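Side-chain contacts in AxyAgu115A (Amphibacillus xylanus NBRC 15112, PDB 6NPS), which acts as a family GH115 alpha-glucuronidase, a glycoside hydrolase that probably removes glucuronic acid side groups from arabinoglucuronoxylan: residues A[615-618]-A[619-623]; A[562-565]-A[566-570]; A[180-183]-A[184-187]; A[513-516]-A[517-520]. The protein carries 3 engineered substitutions. One frame throughout, in Å; residues are numbered along the deposited sequence.

Contact 1: A[615-618]-A[619-623]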
loop_
_atom_site.group_PDB
_atom_site.type_symbol
_atom_site.label_atom_id
_atom_site.label_comp_id
_atom_site.label_asym_id
_atom_site.label_seq_id
_atom_site.Cartn_x
_atom_site.Cartn_y
_atom_site.Cartn_z
ATOM N N ARG A 615 -16.196 3.744 -20.385
ATOM C CA ARG A 615 -15.926 3.991 -21.798
ATOM C C ARG A 615 -15.193 2.814 -22.442
ATOM O O ARG A 615 -15.389 2.544 -23.630
ATOM C CB ARG A 615 -15.134 5.300 -21.955
ATOM C CG ARG A 615 -14.652 5.581 -23.375
ATOM C CD ARG A 615 -15.682 6.352 -24.215
ATOM N NE ARG A 615 -15.098 6.728 -25.498
ATOM C CZ ARG A 615 -15.618 6.453 -26.689
ATOM N NH1 ARG A 615 -16.852 6.023 -26.812
ATOM N NH2 ARG A 615 -14.886 6.624 -27.762
ATOM N N ASP A 616 -14.370 2.088 -21.684
ATOM C CA ASP A 616 -13.698 0.911 -22.241
ATOM C C ASP A 616 -14.708 -0.144 -22.697
ATOM O O ASP A 616 -14.540 -0.773 -23.749
ATOM C CB ASP A 616 -12.741 0.300 -21.208
ATOM C CG ASP A 616 -12.159 -1.048 -21.675
ATOM O OD1 ASP A 616 -11.103 -1.046 -22.352
ATOM O OD2 ASP A 616 -12.761 -2.104 -21.365
ATOM N N GLN A 617 -15.754 -0.363 -21.914
ATOM C CA GLN A 617 -16.729 -1.342 -22.331
ATOM C C GLN A 617 -17.590 -0.816 -23.472
ATOM O O GLN A 617 -18.018 -1.597 -24.329
ATOM C CB GLN A 617 -17.586 -1.763 -21.136
ATOM C CG GLN A 617 -18.204 -3.147 -21.319
ATOM C CD GLN A 617 -17.310 -4.113 -22.117
ATOM O OE1 GLN A 617 -16.364 -4.695 -21.573
ATOM N NE2 GLN A 617 -17.624 -4.297 -23.406
ATOM N N GLU A 618 -17.836 0.492 -23.516
ATOM C CA GLU A 618 -18.649 1.040 -24.593
ATOM C C GLU A 618 -17.927 0.955 -25.921
ATOM O O GLU A 618 -18.543 0.616 -26.933
ATOM C CB GLU A 618 -19.046 2.476 -24.294
ATOM C CG GLU A 618 -20.161 2.540 -23.280
ATOM C CD GLU A 618 -20.505 3.949 -22.853
ATOM O OE1 GLU A 618 -19.768 4.886 -23.241
ATOM O OE2 GLU A 618 -21.504 4.113 -22.108
ATOM N N ILE A 619 -16.627 1.245 -25.943
ATOM C CA ILE A 619 -15.943 1.243 -27.221
ATOM C C ILE A 619 -15.788 -0.184 -27.765
ATOM O O ILE A 619 -15.832 -0.386 -28.979
ATOM C CB ILE A 619 -14.598 1.961 -27.098
ATOM C CG1 ILE A 619 -14.127 2.369 -28.482
ATOM C CG2 ILE A 619 -13.559 1.097 -26.378
ATOM C CD1 ILE A 619 -12.718 2.822 -28.498
ATOM N N VAL A 620 -15.635 -1.189 -26.887
ATOM C CA VAL A 620 -15.584 -2.584 -27.342
ATOM C C VAL A 620 -16.924 -3.001 -27.934
ATOM O O VAL A 620 -16.977 -3.625 -29.012
ATOM C CB VAL A 620 -15.167 -3.521 -26.186
ATOM C CG1 VAL A 620 -15.378 -4.988 -26.565
ATOM C CG2 VAL A 620 -13.709 -3.272 -25.771
ATOM N N ASP A 621 -18.023 -2.684 -27.240
ATOM C CA ASP A 621 -19.347 -3.013 -27.759
ATOM C C ASP A 621 -19.588 -2.364 -29.108
ATOM O O ASP A 621 -20.143 -2.999 -30.020
ATOM C CB ASP A 621 -20.435 -2.576 -26.780
ATOM C CG ASP A 621 -20.441 -3.405 -25.520
ATOM O OD1 ASP A 621 -20.712 -2.842 -24.434
ATOM O OD2 ASP A 621 -20.164 -4.622 -25.622
ATOM N N GLU A 622 -19.211 -1.083 -29.248
ATOM C CA GLU A 622 -19.335 -0.419 -30.541
ATOM C C GLU A 622 -18.522 -1.152 -31.606
ATOM O O GLU A 622 -19.005 -1.381 -32.721
ATOM C CB GLU A 622 -18.920 1.060 -30.427
ATOM C CG GLU A 622 -19.102 1.854 -31.733
ATOM C CD GLU A 622 -18.987 3.407 -31.570
ATOM O OE1 GLU A 622 -18.555 3.890 -30.487
ATOM O OE2 GLU A 622 -19.336 4.136 -32.547
ATOM N N TYR A 623 -17.310 -1.593 -31.262
ATOM C CA TYR A 623 -16.463 -2.278 -32.232
ATOM C C TYR A 623 -17.099 -3.584 -32.708
ATOM O O TYR A 623 -17.019 -3.939 -33.894
ATOM C CB TYR A 623 -15.129 -2.535 -31.573
ATOM C CG TYR A 623 -14.069 -3.205 -32.403
ATOM C CD1 TYR A 623 -13.635 -2.659 -33.616
ATOM C CD2 TYR A 623 -13.455 -4.345 -31.934
ATOM C CE1 TYR A 623 -12.616 -3.278 -34.368
ATOM C CE2 TYR A 623 -12.429 -4.957 -32.643
ATOM C CZ TYR A 623 -12.014 -4.420 -33.855
ATOM O OH TYR A 623 -10.996 -5.027 -34.525
HETATM O O HOH W 1 -17.837 6.368 -29.528
#
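Asp-621 leans back along helix 601-629 toward Gln-617, one turn earlier, in an i to i+4 side-chain pairing. Its CB lies 3.6 Å from Gln-617 O. Beyond it CG sits beside the backbone N (chi1 -69°), which carries the carboxylate back over the preceding turn. OD1 comes within 3.0 Å of Gln-617 O, but both are acceptors and no bond joins them; that carbonyl is taken by Asp-621 N. OD2 goes on to Gln-617 NE2 at 3.4 Å, a weak bond, with amide and carboxylate turned 45° apart. Gln-617 reaches it through a bend at chi2 (33°), and it also packs on Asn-662 of the second subunit. Two turns are spanned on another side: in the modelled one of two Arg-615 conformers, NH1 donates to a water that in turn donates to Glu-622 OE1, a doubtful link given the alternate position. Glu-622 OE2 is held by Tyr-556 OH, and Asp-616 OD1 is bonded to His-639. Ile-619 and Val-620 both bring a methyl to one backbone oxygen: Asp-616 O lies 3.4 Å from Ile-619 CG2 and 3.3 Å from Val-620 CG2.

Contact 2: A[562-565]-A[566-570]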
loop_
_atom_site.group_PDB
_atom_site.type_symbol
_atom_site.label_atom_id
_atom_site.label_comp_id
_atom_site.label_asym_id
_atom_site.label_seq_id
_atom_site.Cartn_x
_atom_site.Cartn_y
_atom_site.Cartn_z
ATOM N N GLN A 562 -19.950 6.566 -45.385
ATOM C CA GLN A 562 -19.399 5.505 -46.207
ATOM C C GLN A 562 -18.040 5.050 -45.698
ATOM O O GLN A 562 -17.665 3.895 -45.887
ATOM C CB GLN A 562 -19.298 5.999 -47.655
ATOM C CG GLN A 562 -19.311 4.904 -48.690
ATOM C CD GLN A 562 -19.499 5.417 -50.113
ATOM O OE1 GLN A 562 -19.444 6.623 -50.370
ATOM N NE2 GLN A 562 -19.696 4.491 -51.051
ATOM N N HIS A 563 -17.280 5.927 -45.052
ATOM C CA HIS A 563 -15.930 5.564 -44.661
ATOM C C HIS A 563 -15.783 5.463 -43.157
ATOM O O HIS A 563 -14.663 5.274 -42.663
ATOM C CB HIS A 563 -14.933 6.561 -45.269
ATOM C CG HIS A 563 -15.006 6.644 -46.768
ATOM N ND1 HIS A 563 -15.638 7.682 -47.426
ATOM C CD2 HIS A 563 -14.540 5.813 -47.736
ATOM C CE1 HIS A 563 -15.558 7.489 -48.733
ATOM N NE2 HIS A 563 -14.902 6.360 -48.949
ATOM N N PHE A 564 -16.896 5.563 -42.415
ATOM C CA PHE A 564 -16.838 5.493 -40.955
ATOM C C PHE A 564 -16.237 4.180 -40.470
ATOM O O PHE A 564 -15.393 4.173 -39.565
ATOM C CB PHE A 564 -18.233 5.688 -40.346
ATOM C CG PHE A 564 -18.243 5.644 -38.850
ATOM C CD1 PHE A 564 -17.888 6.766 -38.101
ATOM C CD2 PHE A 564 -18.619 4.482 -38.181
ATOM C CE1 PHE A 564 -17.889 6.732 -36.720
ATOM C CE2 PHE A 564 -18.636 4.444 -36.778
ATOM C CZ PHE A 564 -18.269 5.554 -36.053
ATOM N N THR A 565 -16.673 3.054 -41.042
ATOM C CA THR A 565 -16.220 1.755 -40.547
ATOM C C THR A 565 -14.696 1.637 -40.592
ATOM O O THR A 565 -14.070 1.163 -39.635
ATOM C CB THR A 565 -16.880 0.624 -41.367
ATOM O OG1 THR A 565 -18.279 0.546 -41.050
ATOM C CG2 THR A 565 -16.246 -0.701 -41.048
ATOM N N ALA A 566 -14.086 2.080 -41.693
ATOM C CA ALA A 566 -12.630 2.049 -41.823
ATOM C C ALA A 566 -11.951 2.996 -40.846
ATOM O O ALA A 566 -10.960 2.631 -40.218
ATOM C CB ALA A 566 -12.230 2.377 -43.272
ATOM N N TYR A 567 -12.450 4.226 -40.707
ATOM C CA TYR A 567 -11.912 5.110 -39.678
ATOM C C TYR A 567 -11.979 4.446 -38.296
ATOM O O TYR A 567 -10.989 4.402 -37.550
ATOM C CB TYR A 567 -12.657 6.457 -39.679
ATOM C CG TYR A 567 -12.174 7.310 -38.532
ATOM C CD1 TYR A 567 -10.874 7.812 -38.518
ATOM C CD2 TYR A 567 -12.989 7.571 -37.448
ATOM C CE1 TYR A 567 -10.403 8.541 -37.458
ATOM C CE2 TYR A 567 -12.523 8.297 -36.383
ATOM C CZ TYR A 567 -11.240 8.788 -36.408
ATOM O OH TYR A 567 -10.787 9.508 -35.339
ATOM N N PHE A 568 -13.131 3.887 -37.955
ATOM C CA PHE A 568 -13.308 3.303 -36.628
ATOM C C PHE A 568 -12.372 2.112 -36.405
ATOM O O PHE A 568 -11.692 2.021 -35.379
ATOM C CB PHE A 568 -14.767 2.853 -36.454
ATOM C CG PHE A 568 -15.083 2.449 -35.044
ATOM C CD1 PHE A 568 -15.635 3.367 -34.157
ATOM C CD2 PHE A 568 -14.801 1.172 -34.586
ATOM C CE1 PHE A 568 -15.904 3.010 -32.838
ATOM C CE2 PHE A 568 -15.047 0.818 -33.268
ATOM C CZ PHE A 568 -15.610 1.743 -32.396
ATOM N N ALA A 569 -12.349 1.163 -37.345
ATOM C CA ALA A 569 -11.562 -0.044 -37.131
ATOM C C ALA A 569 -10.061 0.211 -37.226
ATOM O O ALA A 569 -9.287 -0.425 -36.506
ATOM C CB ALA A 569 -11.976 -1.116 -38.139
ATOM N N LEU A 570 -9.628 1.159 -38.058
ATOM C CA LEU A 570 -8.203 1.372 -38.268
ATOM C C LEU A 570 -7.613 2.445 -37.358
ATOM O O LEU A 570 -6.401 2.421 -37.098
ATOM C CB LEU A 570 -7.935 1.755 -39.740
ATOM C CG LEU A 570 -8.222 0.647 -40.793
ATOM C CD1 LEU A 570 -7.977 1.101 -42.239
ATOM C CD2 LEU A 570 -7.432 -0.646 -40.521
HETATM O O HOH W 2 -15.586 2.255 -44.271
#
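Phe-564 lays one face of its ring over CB of Phe-568, one turn further along helix 564-596. The far end of the ring does the rest of the touching: CZ comes to 3.9 Å from Phe-568 CD1, and CE2 to 4.1 Å from the same atom. Both residues hold CG opposite the backbone N (chi1 -179° for Phe-564), and the two side chains run next to each other in the same direction. Their rings are turned 39° apart with centroids separated by 5.9 Å, an oblique pair that is neither stacked nor T-shaped. Beneath them the backbone is bonded firmly, Phe-568 N donating to Phe-564 O at 2.8 Å. This is the opening turn of the helix. His-563 occupies the N-cap position; its carbonyl oxygen accepts from Tyr-567 N at 3.1 Å in an almost straight bond, while ND1 is bonded to Asp-560 OD2 just upstream. A water accepts a hydrogen bond from Ala-566 N at 3.0 Å, serving an amide of the first turn. Around the aromatic pair, Tyr-556 of helix 537-558 meets the Phe-564 ring edge-to-face, and Ile-626 of helix 601-629 packs on Phe-568. Tyr-567 turns elsewhere, its OH bonded to Ala-552 O. The chemistry is thus divided: the two rings meet through carbon alone, with no polar bond between the side chains, which suggests that dispersion and partial exclusion of water contribute most to their pairing, whereas the polar work of starting the helix falls to backbone groups, among them the His-563 carbonyl, and to the water.

Contact 3: A[180-183]-A[184-187]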
loop_
_atom_site.group_PDB
_atom_site.type_symbol
_atom_site.label_atom_id
_atom_site.label_comp_id
_atom_site.label_asym_id
_atom_site.label_seq_id
_atom_site.Cartn_x
_atom_site.Cartn_y
_atom_site.Cartn_z
ATOM N N PRO A 180 -10.120 -15.753 -26.887
ATOM C CA PRO A 180 -11.491 -15.951 -27.383
ATOM C C PRO A 180 -11.853 -15.154 -28.657
ATOM O O PRO A 180 -12.856 -15.461 -29.309
ATOM C CB PRO A 180 -12.337 -15.471 -26.201
ATOM C CG PRO A 180 -11.514 -14.328 -25.633
ATOM C CD PRO A 180 -10.060 -14.693 -25.856
ATOM N N ALA A 181 -11.050 -14.150 -29.002
ATOM C CA ALA A 181 -11.398 -13.228 -30.080
ATOM C C ALA A 181 -11.656 -13.913 -31.432
ATOM O O ALA A 181 -12.811 -14.008 -31.868
ATOM C CB ALA A 181 -10.299 -12.174 -30.234
ATOM N N PHE A 182 -10.588 -14.369 -32.103
ATOM C CA PHE A 182 -10.706 -14.924 -33.456
ATOM C C PHE A 182 -11.704 -16.073 -33.504
ATOM O O PHE A 182 -12.455 -16.207 -34.474
ATOM C CB PHE A 182 -9.335 -15.396 -33.942
ATOM C CG PHE A 182 -9.176 -15.444 -35.429
ATOM C CD1 PHE A 182 -9.439 -16.604 -36.138
ATOM C CD2 PHE A 182 -8.691 -14.358 -36.113
ATOM C CE1 PHE A 182 -9.260 -16.654 -37.508
ATOM C CE2 PHE A 182 -8.511 -14.405 -37.464
ATOM C CZ PHE A 182 -8.794 -15.563 -38.168
ATOM N N GLY A 183 -11.719 -16.917 -32.472
ATOM C CA GLY A 183 -12.625 -18.056 -32.482
ATOM C C GLY A 183 -14.076 -17.626 -32.596
ATOM O O GLY A 183 -14.799 -18.058 -33.496
ATOM N N ASN A 184 -14.503 -16.722 -31.710
ATOM C CA ASN A 184 -15.861 -16.182 -31.772
ATOM C C ASN A 184 -16.117 -15.430 -33.074
ATOM O O ASN A 184 -17.231 -15.458 -33.607
ATOM C CB ASN A 184 -16.093 -15.246 -30.595
ATOM C CG ASN A 184 -16.353 -15.995 -29.319
ATOM O OD1 ASN A 184 -17.499 -16.267 -28.986
ATOM N ND2 ASN A 184 -15.291 -16.332 -28.594
ATOM N N TRP A 185 -15.114 -14.718 -33.573
ATOM C CA TRP A 185 -15.276 -13.970 -34.817
ATOM C C TRP A 185 -15.510 -14.922 -35.984
ATOM O O TRP A 185 -16.458 -14.759 -36.759
ATOM C CB TRP A 185 -14.033 -13.110 -35.069
ATOM C CG TRP A 185 -14.011 -12.401 -36.389
ATOM C CD1 TRP A 185 -14.698 -11.279 -36.719
ATOM C CD2 TRP A 185 -13.288 -12.792 -37.562
ATOM N NE1 TRP A 185 -14.431 -10.916 -38.031
ATOM C CE2 TRP A 185 -13.560 -11.824 -38.567
ATOM C CE3 TRP A 185 -12.409 -13.839 -37.857
ATOM C CZ2 TRP A 185 -12.990 -11.883 -39.853
ATOM C CZ3 TRP A 185 -11.848 -13.909 -39.151
ATOM C CH2 TRP A 185 -12.142 -12.931 -40.124
ATOM N N SER A 186 -14.641 -15.920 -36.116
ATOM C CA SER A 186 -14.783 -16.939 -37.158
ATOM C C SER A 186 -16.134 -17.660 -37.061
ATOM O O SER A 186 -16.829 -17.832 -38.070
ATOM C CB SER A 186 -13.631 -17.931 -37.047
ATOM O OG SER A 186 -14.027 -18.893 -36.085
ATOM N N ALA A 187 -16.520 -18.096 -35.856
ATOM C CA ALA A 187 -17.796 -18.798 -35.691
ATOM C C ALA A 187 -18.978 -17.933 -36.135
ATOM O O ALA A 187 -19.798 -18.354 -36.958
ATOM C CB ALA A 187 -17.975 -19.243 -34.235
#
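Phe-182 and Trp-185, three residues apart on helix 181-190, cross with their ring planes 53° apart. The benzene half of the indole enters over one face of the phenylalanine: Trp-185 CE3 stands 3.9 Å above the centre of that ring, and Phe-182 CZ meets Trp-185 CZ3 at 3.6 Å. Phe-182 holds CG anti to its backbone nitrogen but opened to chi1 -156°, which brings the ring end back toward the indole. An alanine here is likely to open a gap beside Met-197 and leave CE3 and CZ3 of the indole without the ring face they lie over. Trp-185 NE1 is bonded to Lys-630 O. Asn-184 folds beside its own backbone N, and two donors grip Pro-180 O from opposite faces of the carbonyl plane, ND2 of Asn-184 at 2.7 Å and N of Asn-184 at 3.2 Å. Ser-186 takes the position between backbone N and carbonyl carbon (chi1 85°), and OG donates to Gly-183 O at 2.8 Å, an oxygen shared with Ala-187 N. Such serine bonds to a preceding-turn carbonyl are common within helices; this one lies in the helix after strand 170-174 of the parallel eight-stranded TIM barrel of GH115.

Contact 4: A[513-516]-A[517-520]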
loop_
_atom_site.group_PDB
_atom_site.type_symbol
_atom_site.label_atom_id
_atom_site.label_comp_id
_atom_site.label_asym_id
_atom_site.label_seq_id
_atom_site.Cartn_x
_atom_site.Cartn_y
_atom_site.Cartn_z
ATOM N N TYR A 513 -0.692 7.028 -30.422
ATOM C CA TYR A 513 -1.094 5.926 -29.556
ATOM C C TYR A 513 -0.041 4.816 -29.545
ATOM O O TYR A 513 0.193 4.188 -28.499
ATOM C CB TYR A 513 -2.496 5.396 -29.950
ATOM C CG TYR A 513 -2.546 4.207 -30.905
ATOM C CD1 TYR A 513 -2.295 2.909 -30.459
ATOM C CD2 TYR A 513 -2.920 4.382 -32.250
ATOM C CE1 TYR A 513 -2.357 1.813 -31.335
ATOM C CE2 TYR A 513 -2.976 3.264 -33.151
ATOM C CZ TYR A 513 -2.692 1.997 -32.669
ATOM O OH TYR A 513 -2.747 0.897 -33.548
ATOM N N THR A 514 0.641 4.572 -30.678
ATOM C CA THR A 514 1.570 3.442 -30.686
ATOM C C THR A 514 2.818 3.728 -29.859
ATOM O O THR A 514 3.366 2.799 -29.236
ATOM C CB THR A 514 1.966 3.015 -32.128
ATOM O OG1 THR A 514 2.501 4.126 -32.896
ATOM C CG2 THR A 514 0.783 2.381 -32.874
ATOM N N LYS A 515 3.280 4.987 -29.830
ATOM C CA LYS A 515 4.389 5.337 -28.943
ATOM C C LYS A 515 4.029 5.098 -27.476
ATOM O O LYS A 515 4.791 4.480 -26.725
ATOM C CB LYS A 515 4.834 6.811 -29.134
ATOM C CG LYS A 515 6.204 6.955 -28.428
ATOM C CD LYS A 515 6.866 8.257 -28.570
ATOM C CE LYS A 515 8.140 8.310 -27.695
ATOM N NZ LYS A 515 9.394 7.862 -28.330
ATOM N N ILE A 516 2.865 5.579 -27.051
ATOM C CA ILE A 516 2.430 5.409 -25.660
ATOM C C ILE A 516 2.160 3.930 -25.324
ATOM O O ILE A 516 2.617 3.418 -24.293
ATOM C CB ILE A 516 1.208 6.307 -25.394
ATOM C CG1 ILE A 516 1.634 7.783 -25.477
ATOM C CG2 ILE A 516 0.575 5.945 -24.017
ATOM C CD1 ILE A 516 0.493 8.652 -25.916
ATOM N N ALA A 517 1.454 3.204 -26.198
ATOM C CA ALA A 517 1.204 1.791 -25.931
ATOM C C ALA A 517 2.497 0.995 -25.834
ATOM O O ALA A 517 2.599 0.071 -25.009
ATOM C CB ALA A 517 0.315 1.151 -27.009
ATOM N N HIS A 518 3.462 1.311 -26.644
ATOM C CA HIS A 518 4.676 0.600 -26.609
ATOM C C HIS A 518 5.476 0.870 -25.375
ATOM O O HIS A 518 6.260 0.109 -25.020
ATOM C CB HIS A 518 5.411 0.665 -27.940
ATOM C CG HIS A 518 6.665 1.441 -27.911
ATOM N ND1 HIS A 518 6.694 2.771 -27.618
ATOM C CD2 HIS A 518 7.937 1.078 -28.165
ATOM C CE1 HIS A 518 7.935 3.192 -27.672
ATOM N NE2 HIS A 518 8.707 2.184 -28.002
ATOM N N ASN A 519 5.259 1.981 -24.737
ATOM C CA ASN A 519 5.971 2.303 -23.500
ATOM C C ASN A 519 5.477 1.465 -22.316
ATOM O O ASN A 519 6.251 1.213 -21.375
ATOM C CB ASN A 519 5.830 3.797 -23.171
ATOM C CG ASN A 519 6.784 4.636 -23.977
ATOM O OD1 ASN A 519 7.657 4.078 -24.648
ATOM N ND2 ASN A 519 6.656 5.983 -23.906
ATOM N N ARG A 520 4.202 1.062 -22.319
ATOM C CA ARG A 520 3.687 0.119 -21.304
ATOM C C ARG A 520 2.475 -0.539 -21.934
ATOM O O ARG A 520 1.438 0.122 -22.079
ATOM C CB ARG A 520 3.296 0.850 -20.029
ATOM C CG ARG A 520 2.882 -0.061 -18.868
ATOM C CD ARG A 520 4.123 -0.862 -18.464
ATOM N NE ARG A 520 3.929 -1.525 -17.220
ATOM C CZ ARG A 520 4.866 -1.767 -16.322
ATOM N NH1 ARG A 520 6.119 -1.367 -16.504
ATOM N NH2 ARG A 520 4.519 -2.406 -15.223
#
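Residues 513-516 continue into 517 as helix, Ala-517 N bonding to Tyr-513 O at 2.8 Å and His-518 N to Thr-514 O at 3.0 Å. The pattern then loosens: Asn-519 N divides itself between two weak bonds, to Lys-515 O at 3.2 Å and Ile-516 O at 3.0 Å, and Arg-520 leaves helical space (phi -157°, psi 108°). His-518 reaches back to this last turn. Its ND1 donates to Lys-515 O at 2.7 Å, in the plane of the ring and nearly straight, on an unusual chi1 of 112°, well away from a staggered position. This is the C-terminal turn of helix 500-519, where carbonyls run short of backbone N-H partners, and the imidazole supplies a side-chain donor to one of them. A leucine in its place would probably cost Lys-515 O its short bond from ND1, leaving the weak one from Asn-519 N, and take away the ring that meets Tyr-427. Lys-515 is extended as far as CE and bends at its last torsion, and NZ is bonded to the carbonyls of Gly-822, Gly-824 and Thr-826. Asn-519 ND2 donates to Lys-825 O in the same loop. On another side of the helix, Tyr-513 and Ala-517 pack on Asn-578 of helix 564-596, and Ile-516 meets Leu-541 and Leu-548 of helix 537-558.

Along the chain the order is contact 3, contact 4, contact 2, contact 1, each closing before the next opens. Contacts 1 and 2 are the pair that touch, with centres 15 Å apart: they lie on the successive helices 601-629 and 564-596, where Glu-622 CD meets Phe-568 CE1 at 3.4 Å. Contact 4, on helix 500-519, comes within about 5 Å of contact 2 at the nearest atoms and packs against helix 564-596 further along. Contact 3 lies on helix 181-190, its centre about 17 Å from that of contact 1, between the first two barrel strands, 170-174 and 212-214. Contacts 4, 2 and 1 lie on helices that follow the last barrel strand, 446-450; contact 4 is also tied to the 822-826 loop.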